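Local coordinates for protein O-methyltransferase (Burkholderia thailandensis, PDB 3MCZ) that probably transfers a methyl group from S-adenosylmethionine to a substrate oxygen and probably works as a dimer, at residues A[52-57]-A[93-98]. Sequence-based numbering, arbitrary orientation. Where two conformers were deposited one is given.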
ATOM      1  N   LEU A  52      -1.526   5.439 -24.071  1.00 17.27           N
ATOM      2  CA  LEU A  52      -0.451   5.942 -24.952  1.00 17.09           C
ATOM      3  C   LEU A  52       0.505   4.828 -25.366  1.00 16.93           C
ATOM      4  O   LEU A  52       0.935   4.760 -26.526  1.00 16.83           O
ATOM      5  CB  LEU A  52       0.338   7.077 -24.288  1.00 17.52           C
ATOM      6  CG  LEU A  52       1.324   7.829 -25.199  1.00 17.77           C
ATOM      7  CD1 LEU A  52       0.603   8.667 -26.276  1.00 15.30           C
ATOM      8  CD2 LEU A  52       2.260   8.702 -24.365  1.00 19.13           C
ATOM      9  N   THR A  53       0.819   3.940 -24.423  1.00 16.82           N
ATOM     10  CA  THR A  53       1.787   2.877 -24.640  1.00 16.93           C
ATOM     11  C   THR A  53       1.170   1.599 -25.242  1.00 17.80           C
ATOM     12  O   THR A  53       1.794   0.549 -25.217  1.00 16.90           O
ATOM     13  CB  THR A  53       2.563   2.561 -23.306  1.00 17.23           C
ATOM     14  OG1 THR A  53       1.641   2.336 -22.231  1.00 16.68           O
ATOM     15  CG2 THR A  53       3.460   3.726 -22.918  1.00 16.33           C
ATOM     16  N   GLN A  54      -0.036   1.688 -25.809  1.00 19.45           N
ATOM     17  CA  GLN A  54      -0.585   0.590 -26.632  1.00 20.73           C
ATOM     18  C   GLN A  54       0.317   0.327 -27.834  1.00 21.18           C
ATOM     19  O   GLN A  54       0.382  -0.792 -28.358  1.00 21.38           O
ATOM     20  CB  GLN A  54      -1.999   0.902 -27.110  1.00 21.47           C
ATOM     21  CG  GLN A  54      -3.077   0.654 -26.037  1.00 23.35           C
ATOM     22  CD  GLN A  54      -4.481   0.876 -26.587  1.00 26.64           C
ATOM     23  OE1 GLN A  54      -4.817   1.986 -27.024  1.00 29.12           O
ATOM     24  NE2 GLN A  54      -5.303  -0.184 -26.584  1.00 27.12           N
ATOM     25  N   THR A  55       1.021   1.360 -28.263  1.00 20.82           N
ATOM     26  CA  THR A  55       2.140   1.159 -29.162  1.00 21.33           C
ATOM     27  C   THR A  55       3.425   1.716 -28.533  1.00 20.84           C
ATOM     28  O   THR A  55       3.376   2.504 -27.585  1.00 21.42           O
ATOM     29  CB  THR A  55       1.840   1.731 -30.554  1.00 21.50           C
ATOM     30  OG1 THR A  55       2.908   1.378 -31.428  1.00 24.32           O
ATOM     31  CG2 THR A  55       1.647   3.249 -30.513  1.00 21.43           C
ATOM     32  N   GLY A  56       4.563   1.259 -29.025  1.00 19.69           N
ATOM     33  CA  GLY A  56       5.834   1.601 -28.414  1.00 19.16           C
ATOM     34  C   GLY A  56       6.101   3.100 -28.356  1.00 18.11           C
ATOM     35  O   GLY A  56       5.934   3.808 -29.348  1.00 17.69           O
ATOM     36  N   ARG A  57       6.536   3.585 -27.197  1.00 16.49           N
ATOM     37  CA  ARG A  57       6.905   4.980 -27.051  1.00 16.58           C
ATOM     38  C   ARG A  57       8.232   5.132 -26.317  1.00 16.21           C
ATOM     39  O   ARG A  57       8.488   4.416 -25.323  1.00 15.94           O
ATOM     40  CB  ARG A  57       5.851   5.747 -26.254  1.00 16.64           C
ATOM     41  CG  ARG A  57       4.436   5.541 -26.697  1.00 19.05           C
ATOM     42  CD  ARG A  57       4.109   6.234 -28.017  1.00 20.45           C
ATOM     43  NE  ARG A  57       2.669   6.131 -28.243  1.00 22.72           N
ATOM     44  CZ  ARG A  57       1.992   6.701 -29.237  1.00 25.61           C
ATOM     45  NH1 ARG A  57       0.683   6.504 -29.322  1.00 26.37           N
ATOM     46  NH2 ARG A  57       2.601   7.446 -30.155  1.00 25.16           N
ATOM     47  N   PHE A  93       8.966   1.770 -24.933  1.00 16.20           N
ATOM     48  CA  PHE A  93       8.160   1.066 -23.958  1.00 15.25           C
ATOM     49  C   PHE A  93       6.778   0.845 -24.521  1.00 15.29           C
ATOM     50  O   PHE A  93       6.162   1.781 -25.048  1.00 14.29           O
ATOM     51  CB  PHE A  93       8.023   1.904 -22.682  1.00 15.05           C
ATOM     52  CG  PHE A  93       9.307   2.072 -21.919  1.00 13.24           C
ATOM     53  CD1 PHE A  93      10.180   3.096 -22.237  1.00 13.94           C
ATOM     54  CD2 PHE A  93       9.640   1.214 -20.869  1.00 12.46           C
ATOM     55  CE1 PHE A  93      11.375   3.261 -21.533  1.00 13.99           C
ATOM     56  CE2 PHE A  93      10.831   1.403 -20.154  1.00 11.78           C
ATOM     57  CZ  PHE A  93      11.690   2.418 -20.508  1.00 13.33           C
ATOM     58  N   ARG A  94       6.302  -0.386 -24.366  1.00 15.51           N
ATOM     59  CA  ARG A  94       4.974  -0.771 -24.815  0.50 15.77           C
ATOM     60  C   ARG A  94       4.329  -1.675 -23.767  1.00 15.55           C
ATOM     61  O   ARG A  94       5.015  -2.316 -22.964  1.00 15.61           O
ATOM     62  CB  ARG A  94       5.033  -1.461 -26.187  0.50 15.82           C
ATOM     63  CG  ARG A  94       5.616  -2.866 -26.180  0.50 17.20           C
ATOM     64  CD  ARG A  94       5.561  -3.508 -27.574  0.50 20.54           C
ATOM     65  NE  ARG A  94       6.028  -4.889 -27.521  0.50 22.12           N
ATOM     66  CZ  ARG A  94       7.305  -5.226 -27.389  0.50 23.22           C
ATOM     67  NH1 ARG A  94       8.231  -4.278 -27.309  0.50 24.19           N
ATOM     68  NH2 ARG A  94       7.660  -6.503 -27.341  0.50 23.38           N
ATOM     69  N   ASN A  95       3.002  -1.695 -23.762  1.00 15.06           N
ATOM     70  CA  ASN A  95       2.232  -2.493 -22.820  1.00 14.26           C
ATOM     71  C   ASN A  95       2.497  -3.972 -22.908  1.00 14.66           C
ATOM     72  O   ASN A  95       2.565  -4.543 -23.991  1.00 14.83           O
ATOM     73  CB  ASN A  95       0.737  -2.305 -23.051  1.00 14.40           C
ATOM     74  CG  ASN A  95       0.275  -0.912 -22.745  1.00 13.36           C
ATOM     75  OD1 ASN A  95       0.958  -0.172 -22.049  1.00 14.16           O
ATOM     76  ND2 ASN A  95      -0.903  -0.556 -23.241  1.00 13.78           N
ATOM     77  N   THR A  96       2.560  -4.603 -21.747  1.00 14.38           N
ATOM     78  CA  THR A  96       2.554  -6.053 -21.673  1.00 15.34           C
ATOM     79  C   THR A  96       1.131  -6.578 -21.883  1.00 15.54           C
ATOM     80  O   THR A  96       0.174  -5.799 -21.911  1.00 14.87           O
ATOM     81  CB  THR A  96       3.024  -6.532 -20.325  1.00 15.16           C
ATOM     82  OG1 THR A  96       2.196  -5.937 -19.312  1.00 15.16           O
ATOM     83  CG2 THR A  96       4.486  -6.127 -20.131  1.00 15.72           C
ATOM     84  N   ALA A  97       1.017  -7.900 -22.023  1.00 15.42           N
ATOM     85  CA  ALA A  97      -0.275  -8.550 -22.225  1.00 16.01           C
ATOM     86  C   ALA A  97      -1.250  -8.197 -21.099  1.00 16.05           C
ATOM     87  O   ALA A  97      -2.375  -7.794 -21.342  1.00 15.87           O
ATOM     88  CB  ALA A  97      -0.100 -10.074 -22.364  1.00 15.62           C
ATOM     89  N   LEU A  98      -0.795  -8.319 -19.858  1.00 16.26           N
ATOM     90  CA  LEU A  98      -1.624  -7.968 -18.693  1.00 15.61           C
ATOM     91  C   LEU A  98      -2.143  -6.521 -18.778  1.00 15.05           C
ATOM     92  O   LEU A  98      -3.330  -6.248 -18.616  1.00 14.52           O
ATOM     93  CB  LEU A  98      -0.775  -8.118 -17.422  1.00 15.42           C
ATOM     94  CG  LEU A  98      -1.464  -7.903 -16.075  1.00 17.91           C
ATOM     95  CD1 LEU A  98      -2.442  -9.038 -15.817  1.00 19.01           C
ATOM     96  CD2 LEU A  98      -0.419  -7.785 -14.975  1.00 17.95           C
TER
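Residues 52-57 and 93-98 meet at the wing of the winged-helix dimerisation domain, where the loop ahead of helix 59-66 pairs with strand 92-95 of the beta hairpin through a single bridge, in the place where winged-helix domains commonly have a short third strand. Arg57 and Phe93 form this antiparallel, hydrogen-bonded bridge: Arg57 N gives its hydrogen to Phe93 O at 2.8 Å, and Phe93 N returns one to Arg57 O at 2.7 Å. That same Arg57 O lies in the plane of the Phe93 ring, at its edge near CD1. Gly56 brings CA to 3.4 Å from Phe93 O, a CA-H...O contact beside the bridge.

At the other end a backbone bond and a side-chain to side-chain bond share the grip. Asn95 N reaches Thr53 O at 2.9 Å, while Thr53 OG1, held between its own N and carbonyl carbon (chi1 51°), donates to Asn95 OD1 at 2.6 Å, above the plane of that amide. With OD1 thus engaged, Asn95 ND2 is turned to Phe50 O and Glu100 OE1, and Gln54 NE2 also bonds Glu100. Within the loop, Arg57 bends back at chi2 (-73°) so that NE donates almost straight to Leu52 O at 2.8 Å; Leu52 CD1 and Thr55 CG2 lie on opposite faces of the guanidinium, each offset toward its rim.

The loop, running from helix 49-52 to helix 59-66, therefore edges strand 92-95, whose Arg94 has backbone bonds to Thr87 of strand 86-89, while Phe93 packs edge-to-face with His78 of helix 70-82.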